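PDB 3L22: SusD superfamily protein, which probably binds glycans at the bacterial outer membrane as a member of the SusD family, and binds zinc ions in the crystal. Local coordinates for residues A[37-41]-A[42-46]; A[95-98]-A[99-103]; A[327-330]-A[331-335]; A[377-380]-A[381-385]. All coordinates share one frame; numbering follows the deposited sequence. Where two conformers were deposited one is given.

Contact 1: A[37-41]-A[42-46]; sequences TKSLM and GGKSY
Ser39 meets Lys44 because its hydroxyl is turned in between its own backbone N and carbonyl carbon (chi1 64°), a rotation that aims OG at the start of helix 44-52. Lys44 N donates to Ser39 OG over 2.9 Å in a nearly straight bond, 174° at the hydrogen. Gly43 holds the N-cap position but has no side chain to offer, and this amide of the first helical turn is satisfied by a serine from the preceding loop instead. Met41, a selenomethionine, is kinked at chi2 (-44°) and again at chi3, which brings its end back over the helix: SE lies 3.7 Å from Ser45 CB, and the methyl CE reaches 4.1 Å from Tyr46 CB. A type I turn runs from Leu40 to Gly43, and the carbonyl oxygen of its first residue, Leu40 O, is gripped twice, by Gly43 N at 3.1 Å and by Ser45 N at 3.0 Å, the two donors approaching from opposite faces of the carbonyl plane. A water ties the same corner together, donating to Ser39 O at 2.8 Å and pairing with Ser45 OG at 3.0 Å; that hydroxyl also bonds Thr84 OG1. The turn is tied back to helix 18-33 by backbone bonds of Leu40 and Gly42 with Lys33 and of Met41 with Ile32, while Leu40 rests on Thr84 of helix 79-103 and Tyr46 packs against strand 322-326, its OH bonded to Pro323 O.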
loop_
_atom_site.group_PDB
_atom_site.type_symbol
_atom_site.label_atom_id
_atom_site.label_comp_id
_atom_site.label_asym_id
_atom_site.label_seq_id
_atom_site.Cartn_x
_atom_site.Cartn_y
_atom_site.Cartn_z
ATOM N N THR A 37 3.534 -18.042 10.244
ATOM C CA THR A 37 4.182 -17.439 11.418
ATOM C C THR A 37 4.562 -15.976 11.292
ATOM O O THR A 37 4.750 -15.337 12.291
ATOM C CB THR A 37 5.429 -18.228 11.804
ATOM O OG1 THR A 37 6.217 -18.441 10.625
ATOM C CG2 THR A 37 5.032 -19.650 12.430
ATOM N N LYS A 38 4.643 -15.428 10.085
ATOM C CA LYS A 38 5.082 -14.040 9.873
ATOM C C LYS A 38 4.113 -13.398 8.895
ATOM O O LYS A 38 3.331 -14.110 8.247
ATOM C CB LYS A 38 6.498 -14.030 9.309
ATOM C CG LYS A 38 7.583 -14.632 10.283
ATOM C CD LYS A 38 7.830 -13.682 11.438
ATOM C CE LYS A 38 8.905 -14.181 12.404
ATOM N NZ LYS A 38 9.279 -12.999 13.235
ATOM N N SER A 39 4.127 -12.075 8.824
ATOM C CA SER A 39 3.237 -11.368 7.951
ATOM C C SER A 39 3.972 -10.338 7.126
ATOM O O SER A 39 5.048 -9.841 7.518
ATOM C CB SER A 39 2.077 -10.776 8.757
ATOM O OG SER A 39 2.478 -9.792 9.696
ATOM N N LEU A 40 3.413 -10.024 5.962
ATOM C CA LEU A 40 3.894 -8.934 5.152
ATOM C C LEU A 40 2.718 -7.959 4.919
ATOM O O LEU A 40 2.220 -7.372 5.896
ATOM C CB LEU A 40 4.616 -9.458 3.895
ATOM C CG LEU A 40 5.467 -8.496 3.053
ATOM C CD1 LEU A 40 6.745 -8.072 3.793
ATOM C CD2 LEU A 40 5.847 -9.156 1.717
HETATM N N MSE A 41 2.251 -7.789 3.689
HETATM C CA MSE A 41 1.200 -6.810 3.398
HETATM C C MSE A 41 -0.190 -7.249 3.834
HETATM O O MSE A 41 -1.120 -6.458 3.779
HETATM C CB MSE A 41 1.201 -6.502 1.915
HETATM C CG MSE A 41 2.541 -6.059 1.398
HETATM SE SE MSE A 41 3.550 -4.740 2.484
HETATM C CE MSE A 41 2.199 -3.302 2.468
ATOM N N GLY A 42 -0.334 -8.489 4.308
ATOM C CA GLY A 42 -1.598 -8.943 4.894
ATOM C C GLY A 42 -1.650 -8.661 6.395
ATOM O O GLY A 42 -2.650 -8.962 7.074
ATOM N N GLY A 43 -0.559 -8.106 6.932
ATOM C CA GLY A 43 -0.437 -7.873 8.375
ATOM C C GLY A 43 0.484 -6.713 8.726
ATOM O O GLY A 43 0.210 -5.545 8.370
ATOM N N LYS A 44 1.571 -7.029 9.431
ATOM C CA LYS A 44 2.404 -5.996 10.042
ATOM C C LYS A 44 3.033 -5.008 9.047
ATOM O O LYS A 44 3.191 -3.839 9.398
ATOM C CB LYS A 44 3.506 -6.624 10.936
ATOM C CG LYS A 44 2.941 -7.169 12.273
ATOM C CD LYS A 44 4.006 -7.761 13.195
ATOM C CE LYS A 44 4.931 -6.685 13.773
ATOM N NZ LYS A 44 6.000 -7.305 14.544
ATOM N N SER A 45 3.420 -5.451 7.858
ATOM C CA SER A 45 4.058 -4.538 6.877
ATOM C C SER A 45 3.088 -3.567 6.225
ATOM O O SER A 45 3.483 -2.461 5.806
ATOM C CB SER A 45 4.918 -5.302 5.856
ATOM O OG SER A 45 5.971 -6.015 6.544
ATOM N N TYR A 46 1.791 -3.881 6.242
ATOM C CA TYR A 46 0.790 -2.902 5.857
ATOM C C TYR A 46 0.566 -1.913 6.989
ATOM O O TYR A 46 0.519 -0.705 6.768
ATOM C CB TYR A 46 -0.497 -3.643 5.574
ATOM C CG TYR A 46 -1.734 -2.919 5.049
ATOM C CD1 TYR A 46 -1.948 -2.767 3.691
ATOM C CD2 TYR A 46 -2.716 -2.479 5.907
ATOM C CE1 TYR A 46 -3.111 -2.190 3.189
ATOM C CE2 TYR A 46 -3.894 -1.898 5.431
ATOM C CZ TYR A 46 -4.092 -1.788 4.069
ATOM O OH TYR A 46 -5.285 -1.306 3.608
HETATM O O HOH W 1 6.266 -7.746 8.960
#

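Contact 2: A[95-98]-A[99-103]; sequences VNTF and LQSLE
Leu102 N donates to Phe98 O over 2.8 Å, the shortest hydrogen bond between these two neighbouring turns of helix 79-103, with 159° at the hydrogen. The same pair meets through its side chains. Phe98 carries its ring opposite the backbone N (chi1 175°), where it runs alongside Leu102 and points the same way; the ring atom CE2 comes to 3.7 Å from the methyl CD2 of Leu102. Three residues earlier, Val95 and Leu99 repeat the pattern, lying side by side with Val95 CG1 at 3.9 Å from Leu99 CD1. Leu99 also turns its other methyl to the aromatic residue, CD2 standing 4.4 Å from Phe98 CD2. Beneath these contacts the main chain follows the alpha-helical i to i+4 pattern: Leu99 N bonds Val95 O at 2.9 Å and Ser101 N bonds Thr97 O, also at 2.9 Å. Ser101 OG stands 3.2 Å from Thr97 O too. Phe98 is wedged against Ile21, Thr24 and Leu28 of helix 18-33 and against Ala120 of helix 113-131, which also covers Leu102 with Tyr113 and Val117. The Phe98 side chain is about 7 Å from that of the zinc ligand Glu119. Carbon against carbon on one flank, with Thr97, Gln100 and Ser101 turned to another, implies an amphipathic helix: the side chains of Val95, Phe98 and Leu102 join the hydrophobic core between helices, and the carbonyls of Val95 to Phe98 are each paired with an amide one turn on.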
loop_
_atom_site.group_PDB
_atom_site.type_symbol
_atom_site.label_atom_id
_atom_site.label_comp_id
_atom_site.label_asym_id
_atom_site.label_seq_id
_atom_site.Cartn_x
_atom_site.Cartn_y
_atom_site.Cartn_z
ATOM N N VAL A 95 8.512 -15.357 -7.281
ATOM C CA VAL A 95 8.112 -14.881 -8.616
ATOM C C VAL A 95 9.210 -15.194 -9.660
ATOM O O VAL A 95 8.930 -15.721 -10.710
ATOM C CB VAL A 95 7.774 -13.368 -8.643
ATOM C CG1 VAL A 95 7.671 -12.850 -10.132
ATOM C CG2 VAL A 95 6.497 -13.067 -7.832
ATOM N N ASN A 96 10.463 -14.919 -9.332
ATOM C CA ASN A 96 11.582 -15.153 -10.260
ATOM C C ASN A 96 11.604 -16.647 -10.678
ATOM O O ASN A 96 11.737 -16.967 -11.868
ATOM C CB ASN A 96 12.923 -14.788 -9.613
ATOM C CG ASN A 96 13.027 -13.295 -9.234
ATOM O OD1 ASN A 96 12.213 -12.505 -9.660
ATOM N ND2 ASN A 96 14.026 -12.929 -8.410
ATOM N N THR A 97 11.437 -17.527 -9.691
ATOM C CA THR A 97 11.388 -18.976 -9.907
ATOM C C THR A 97 10.165 -19.420 -10.684
ATOM O O THR A 97 10.295 -20.185 -11.628
ATOM C CB THR A 97 11.473 -19.717 -8.583
ATOM O OG1 THR A 97 12.596 -19.177 -7.894
ATOM C CG2 THR A 97 11.649 -21.251 -8.800
ATOM N N PHE A 98 9.001 -18.908 -10.316
ATOM C CA PHE A 98 7.784 -19.159 -11.070
ATOM C C PHE A 98 7.973 -18.798 -12.541
ATOM O O PHE A 98 7.657 -19.619 -13.396
ATOM C CB PHE A 98 6.605 -18.372 -10.496
ATOM C CG PHE A 98 5.322 -18.487 -11.291
ATOM C CD1 PHE A 98 4.462 -19.548 -11.089
ATOM C CD2 PHE A 98 4.938 -17.491 -12.169
ATOM C CE1 PHE A 98 3.274 -19.656 -11.794
ATOM C CE2 PHE A 98 3.745 -17.571 -12.872
ATOM C CZ PHE A 98 2.912 -18.656 -12.691
ATOM N N LEU A 99 8.479 -17.591 -12.829
ATOM C CA LEU A 99 8.654 -17.172 -14.226
ATOM C C LEU A 99 9.610 -18.081 -14.977
ATOM O O LEU A 99 9.375 -18.377 -16.129
ATOM C CB LEU A 99 9.124 -15.713 -14.351
ATOM C CG LEU A 99 8.134 -14.629 -13.888
ATOM C CD1 LEU A 99 8.842 -13.257 -13.800
ATOM C CD2 LEU A 99 6.909 -14.574 -14.807
ATOM N N GLN A 100 10.675 -18.541 -14.339
ATOM C CA GLN A 100 11.592 -19.423 -15.018
ATOM C C GLN A 100 10.971 -20.798 -15.262
ATOM O O GLN A 100 11.140 -21.353 -16.336
ATOM C CB GLN A 100 12.879 -19.578 -14.227
ATOM C CG GLN A 100 13.898 -20.503 -14.886
ATOM C CD GLN A 100 15.243 -20.378 -14.192
ATOM O OE1 GLN A 100 15.994 -19.417 -14.429
ATOM N NE2 GLN A 100 15.503 -21.285 -13.252
ATOM N N SER A 101 10.266 -21.338 -14.276
ATOM C CA SER A 101 9.571 -22.615 -14.471
ATOM C C SER A 101 8.484 -22.522 -15.536
ATOM O O SER A 101 8.350 -23.415 -16.358
ATOM C CB SER A 101 8.950 -23.090 -13.162
ATOM O OG SER A 101 9.992 -23.306 -12.225
ATOM N N LEU A 102 7.741 -21.421 -15.553
ATOM C CA LEU A 102 6.674 -21.234 -16.536
ATOM C C LEU A 102 7.204 -21.208 -17.958
ATOM O O LEU A 102 6.538 -21.662 -18.894
ATOM C CB LEU A 102 5.900 -19.963 -16.225
ATOM C CG LEU A 102 4.657 -19.586 -17.009
ATOM C CD1 LEU A 102 3.599 -20.702 -16.998
ATOM C CD2 LEU A 102 4.063 -18.269 -16.457
ATOM N N GLU A 103 8.427 -20.711 -18.134
ATOM C CA GLU A 103 9.037 -20.656 -19.462
ATOM C C GLU A 103 9.197 -22.050 -20.070
ATOM O O GLU A 103 9.109 -22.234 -21.304
ATOM C CB GLU A 103 10.381 -19.906 -19.386
ATOM C CG GLU A 103 11.024 -19.717 -20.743
ATOM C CD GLU A 103 12.253 -18.869 -20.709
ATOM O OE1 GLU A 103 12.179 -17.672 -20.906
ATOM O OE2 GLU A 103 13.345 -19.415 -20.601
#

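Contact 3: A[327-330]-A[331-335]; sequences YAET and LLDLA. With EDO (1,2-ethanediol), chain B; EDO (1,2-ethanediol), chain C.
Helix 327-339 of the SusD family region, whose sequence relatives belong to the TPR clan, opens with an acidic i to i+4 pair, Glu329 and Asp333. Glu329 CG stands opposite its backbone N (chi1 -163°), and the extended chain carries OE2 to Asp333. Their carboxylates, turned 80° to each other, bring Glu329 OE2 and Asp333 OD2 to 2.6 Å, so close that one acid probably holds a proton. Basic groups gather round the pair: Arg209 NE makes a salt bridge to Glu329 OE2, and Lys385 NZ one to Asp333 OD1. An ethanediol, probably from the crystallisation liquor, sits beside both acids, its O1 lying 2.6 Å from Glu329 OE2 and 3.0 Å from Asp333 OD1. Underneath, Asp333 N donates to Glu329 O at 2.7 Å, holding the two side chains one helical turn apart. Another flank of the helix is apolar. Thr330 runs beside Leu334, with the methyl CG2 at 4.0 Å from Leu334 CD1. Leu331 is flanked by Leu351 and Val355 of helix 345-359 and passes over one face of the Tyr327 ring: its CG lies 4.2 Å from the ring centroid and 18° off the normal, a CH-pi contact set nearer the rim than the middle. At the far end of that ring Tyr327 OH hydrogen-bonds O2 of a second ethanediol at 3.2 Å, and Leu334 CD1 comes to 3.5 Å from C2 of the same molecule.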
loop_
_atom_site.group_PDB
_atom_site.type_symbol
_atom_site.label_atom_id
_atom_site.label_comp_id
_atom_site.label_asym_id
_atom_site.label_seq_id
_atom_site.Cartn_x
_atom_site.Cartn_y
_atom_site.Cartn_z
ATOM N N TYR A 327 -11.537 2.180 -5.572
ATOM C CA TYR A 327 -11.814 3.258 -6.507
ATOM C C TYR A 327 -11.800 4.677 -5.923
ATOM O O TYR A 327 -11.505 5.617 -6.653
ATOM C CB TYR A 327 -13.125 2.974 -7.247
ATOM C CG TYR A 327 -13.419 3.891 -8.409
ATOM C CD1 TYR A 327 -12.510 4.071 -9.449
ATOM C CD2 TYR A 327 -14.644 4.546 -8.494
ATOM C CE1 TYR A 327 -12.780 4.950 -10.486
ATOM C CE2 TYR A 327 -14.947 5.392 -9.556
ATOM C CZ TYR A 327 -14.019 5.580 -10.542
ATOM O OH TYR A 327 -14.353 6.400 -11.570
ATOM N N ALA A 328 -12.130 4.874 -4.646
ATOM C CA ALA A 328 -11.964 6.201 -4.065
ATOM C C ALA A 328 -10.510 6.647 -4.183
ATOM O O ALA A 328 -10.253 7.846 -4.339
ATOM C CB ALA A 328 -12.432 6.269 -2.605
ATOM N N GLU A 329 -9.555 5.717 -4.103
ATOM C CA GLU A 329 -8.157 6.065 -4.288
ATOM C C GLU A 329 -7.870 6.532 -5.733
ATOM O O GLU A 329 -7.131 7.522 -5.953
ATOM C CB GLU A 329 -7.195 4.922 -3.935
ATOM C CG GLU A 329 -5.762 5.445 -3.740
ATOM C CD GLU A 329 -4.709 4.367 -3.872
ATOM O OE1 GLU A 329 -4.986 3.186 -3.473
ATOM O OE2 GLU A 329 -3.606 4.696 -4.389
ATOM N N THR A 330 -8.419 5.801 -6.701
ATOM C CA THR A 330 -8.285 6.173 -8.112
ATOM C C THR A 330 -8.654 7.648 -8.269
ATOM O O THR A 330 -7.909 8.417 -8.852
ATOM C CB THR A 330 -9.201 5.350 -9.006
ATOM O OG1 THR A 330 -9.076 3.948 -8.692
ATOM C CG2 THR A 330 -8.927 5.643 -10.529
ATOM N N LEU A 331 -9.792 8.034 -7.710
ATOM C CA LEU A 331 -10.313 9.403 -7.849
ATOM C C LEU A 331 -9.469 10.473 -7.133
ATOM O O LEU A 331 -9.190 11.525 -7.710
ATOM C CB LEU A 331 -11.784 9.441 -7.364
ATOM C CG LEU A 331 -12.792 8.614 -8.212
ATOM C CD1 LEU A 331 -14.180 8.597 -7.578
ATOM C CD2 LEU A 331 -12.888 9.098 -9.659
ATOM N N LEU A 332 -9.085 10.207 -5.893
ATOM C CA LEU A 332 -8.288 11.149 -5.151
ATOM C C LEU A 332 -6.856 11.230 -5.673
ATOM O O LEU A 332 -6.278 12.294 -5.637
ATOM C CB LEU A 332 -8.309 10.840 -3.642
ATOM C CG LEU A 332 -9.604 11.066 -2.866
ATOM C CD1 LEU A 332 -9.411 10.698 -1.385
ATOM C CD2 LEU A 332 -10.155 12.502 -3.031
ATOM N N ASP A 333 -6.287 10.128 -6.159
ATOM C CA ASP A 333 -4.968 10.162 -6.803
ATOM C C ASP A 333 -5.052 11.032 -8.081
ATOM O O ASP A 333 -4.208 11.913 -8.303
ATOM C CB ASP A 333 -4.452 8.753 -7.194
ATOM C CG ASP A 333 -3.984 7.872 -5.976
ATOM O OD1 ASP A 333 -3.824 8.385 -4.878
ATOM O OD2 ASP A 333 -3.819 6.622 -6.167
ATOM N N LEU A 334 -6.053 10.753 -8.926
ATOM C CA LEU A 334 -6.307 11.589 -10.116
ATOM C C LEU A 334 -6.520 13.054 -9.748
ATOM O O LEU A 334 -5.984 13.939 -10.401
ATOM C CB LEU A 334 -7.485 11.054 -10.947
ATOM C CG LEU A 334 -7.202 9.789 -11.762
ATOM C CD1 LEU A 334 -8.522 9.210 -12.355
ATOM C CD2 LEU A 334 -6.171 10.061 -12.864
ATOM N N ALA A 335 -7.255 13.321 -8.672
ATOM C CA ALA A 335 -7.439 14.713 -8.218
ATOM C C ALA A 335 -6.072 15.340 -7.952
ATOM O O ALA A 335 -5.831 16.457 -8.392
ATOM C CB ALA A 335 -8.285 14.757 -6.950
HETATM C C1 EDO B . -1.074 6.811 -3.366
HETATM O O1 EDO B . -2.396 6.547 -2.949
HETATM C C2 EDO B . -0.013 6.219 -2.423
HETATM O O2 EDO B . 1.248 6.748 -2.943
HETATM C C1 EDO C . -12.559 9.374 -15.019
HETATM O O1 EDO C . -11.765 9.309 -16.214
HETATM C C2 EDO C . -11.705 9.231 -13.757
HETATM O O2 EDO C . -11.984 8.078 -12.902
#

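Contact 4: A[377-380]-A[381-385]; sequences LKEA and IYNEK. With EDO (1,2-ethanediol), chain B.
Tyr382 lays one face of its ring over the backbone oxygen of Lys378, one turn earlier. Lys378 O stands 3.2 Å from the ring plane, displaced toward the rim and nearest CG. The chi1 of -56° places the ring beside the backbone N of Tyr382, and that N donates to the very same Lys378 O at 2.8 Å, so a single carbonyl oxygen meets both the amide and the aromatic face. Lys378 runs alongside the tyrosine in the same direction, its CD reaching 3.8 Å from Tyr382 OH before NZ goes on to bond Ala339 O; Arg402 makes a cation-pi contact with the ring. All this belongs to helix 374-388, which in this SusD-family, TPR-clan region packs against helices 327-339 and 345-359. Ile381 faces the first of them, on Ala335 and Ala339, and is crossed at an angle by Leu377, whose CD1 lies 4.1 Å from Ile381 CD1; Leu377 itself rests on Glu345 and Lys349 of the second. Glu379, which is exposed, and the buried Asn383 lie side by side, carboxylate and amide planes 78° apart, bridged by a water that donates to Glu379 OE2 at 2.5 Å and accepts from Asn383 ND2 at 3.1 Å. A further water donates to Ala380 O and, at 2.7 Å, to Glu384 OE1, an oxygen that is also salt-bridged to Arg356, while OE2 pairs with Arg298. Farther along, Lys385 NZ, salt-bridged to Asp398, also donates to O1 of an ethanediol at 2.6 Å.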
loop_
_atom_site.group_PDB
_atom_site.type_symbol
_atom_site.label_atom_id
_atom_site.label_comp_id
_atom_site.label_asym_id
_atom_site.label_seq_id
_atom_site.Cartn_x
_atom_site.Cartn_y
_atom_site.Cartn_z
ATOM N N LEU A 377 -6.568 23.955 -2.519
ATOM C CA LEU A 377 -7.096 22.800 -3.252
ATOM C C LEU A 377 -6.241 21.568 -2.993
ATOM O O LEU A 377 -6.762 20.510 -2.697
ATOM C CB LEU A 377 -7.187 23.070 -4.764
ATOM C CG LEU A 377 -7.634 21.912 -5.682
ATOM C CD1 LEU A 377 -8.995 21.332 -5.214
ATOM C CD2 LEU A 377 -7.713 22.398 -7.160
ATOM N N LYS A 378 -4.938 21.689 -3.123
ATOM C CA LYS A 378 -4.068 20.547 -2.833
ATOM C C LYS A 378 -4.254 20.042 -1.410
ATOM O O LYS A 378 -4.370 18.825 -1.171
ATOM C CB LYS A 378 -2.611 20.896 -3.072
ATOM C CG LYS A 378 -2.280 21.071 -4.568
ATOM C CD LYS A 378 -0.816 21.305 -4.812
ATOM C CE LYS A 378 -0.480 21.518 -6.300
ATOM N NZ LYS A 378 -1.132 22.738 -6.826
ATOM N N GLU A 379 -4.307 20.958 -0.458
ATOM C CA GLU A 379 -4.487 20.560 0.931
ATOM C C GLU A 379 -5.825 19.851 1.156
ATOM O O GLU A 379 -5.886 18.895 1.909
ATOM C CB GLU A 379 -4.380 21.767 1.836
ATOM C CG GLU A 379 -4.496 21.428 3.316
ATOM C CD GLU A 379 -3.846 22.495 4.258
ATOM O OE1 GLU A 379 -2.746 23.054 3.898
ATOM O OE2 GLU A 379 -4.480 22.763 5.336
ATOM N N ALA A 380 -6.888 20.305 0.488
ATOM C CA ALA A 380 -8.178 19.620 0.604
ATOM C C ALA A 380 -8.097 18.195 0.053
ATOM O O ALA A 380 -8.713 17.286 0.587
ATOM C CB ALA A 380 -9.291 20.409 -0.126
ATOM N N ILE A 381 -7.344 18.009 -1.020
ATOM C CA ILE A 381 -7.162 16.665 -1.584
ATOM C C ILE A 381 -6.337 15.789 -0.631
ATOM O O ILE A 381 -6.740 14.647 -0.342
ATOM C CB ILE A 381 -6.510 16.715 -2.993
ATOM C CG1 ILE A 381 -7.466 17.401 -3.992
ATOM C CG2 ILE A 381 -6.105 15.266 -3.452
ATOM C CD1 ILE A 381 -6.806 17.921 -5.287
ATOM N N TYR A 382 -5.233 16.336 -0.094
ATOM C CA TYR A 382 -4.423 15.580 0.869
ATOM C C TYR A 382 -5.214 15.163 2.112
ATOM O O TYR A 382 -5.109 14.023 2.549
ATOM C CB TYR A 382 -3.188 16.350 1.317
ATOM C CG TYR A 382 -2.259 16.829 0.214
ATOM C CD1 TYR A 382 -2.192 16.197 -1.018
ATOM C CD2 TYR A 382 -1.443 17.939 0.414
ATOM C CE1 TYR A 382 -1.334 16.676 -2.042
ATOM C CE2 TYR A 382 -0.547 18.409 -0.611
ATOM C CZ TYR A 382 -0.535 17.769 -1.819
ATOM O OH TYR A 382 0.291 18.214 -2.817
ATOM N N ASN A 383 -6.020 16.097 2.644
ATOM C CA ASN A 383 -6.831 15.820 3.815
ATOM C C ASN A 383 -7.934 14.795 3.540
ATOM O O ASN A 383 -8.162 13.926 4.357
ATOM C CB ASN A 383 -7.453 17.099 4.372
ATOM C CG ASN A 383 -6.458 17.948 5.134
ATOM O OD1 ASN A 383 -5.475 17.439 5.679
ATOM N ND2 ASN A 383 -6.708 19.248 5.174
ATOM N N GLU A 384 -8.591 14.892 2.395
ATOM C CA GLU A 384 -9.596 13.896 2.025
ATOM C C GLU A 384 -9.002 12.482 1.944
ATOM O O GLU A 384 -9.594 11.510 2.412
ATOM C CB GLU A 384 -10.279 14.270 0.706
ATOM C CG GLU A 384 -11.681 13.643 0.536
ATOM C CD GLU A 384 -12.738 14.229 1.482
ATOM O OE1 GLU A 384 -12.695 15.448 1.809
ATOM O OE2 GLU A 384 -13.654 13.472 1.849
ATOM N N LYS A 385 -7.816 12.391 1.366
ATOM C CA LYS A 385 -7.084 11.136 1.243
ATOM C C LYS A 385 -6.721 10.597 2.650
ATOM O O LYS A 385 -6.847 9.416 2.912
ATOM C CB LYS A 385 -5.833 11.380 0.393
ATOM C CG LYS A 385 -4.993 10.148 0.065
ATOM C CD LYS A 385 -5.444 9.473 -1.198
ATOM C CE LYS A 385 -4.508 8.314 -1.613
ATOM N NZ LYS A 385 -3.198 8.852 -2.043
HETATM C C1 EDO B . -1.074 6.811 -3.366
HETATM O O1 EDO B . -2.396 6.547 -2.949
HETATM C C2 EDO B . -0.013 6.219 -2.423
HETATM O O2 EDO B . 1.248 6.748 -2.943
HETATM O O HOH W 2 -5.224 21.172 7.048
HETATM O O HOH W 3 -11.345 17.675 1.174
#

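How the contacts relate
Contacts 3 and 4 form a pair: their centres are 11 Å apart, and the helices carrying them touch. The salt bridge between them measures 2.9 Å from Asp333 OD1 to Lys385 NZ, Leu332 CD1 packs 3.5 Å from Lys385 CA, and one ethanediol bonds to both contacts and to Arg401. Contact 1 stands on the opposite side of the chain's centre from both, its centre 25 Å from that of contact 3. Contact 2 lies farther off, 42 Å from contact 4 between centres, with its Phe98 side chain about 9 Å from a bound zinc ion. Contacts 1 and 2 share the N-terminal family region, their nearest atoms about 10 Å apart.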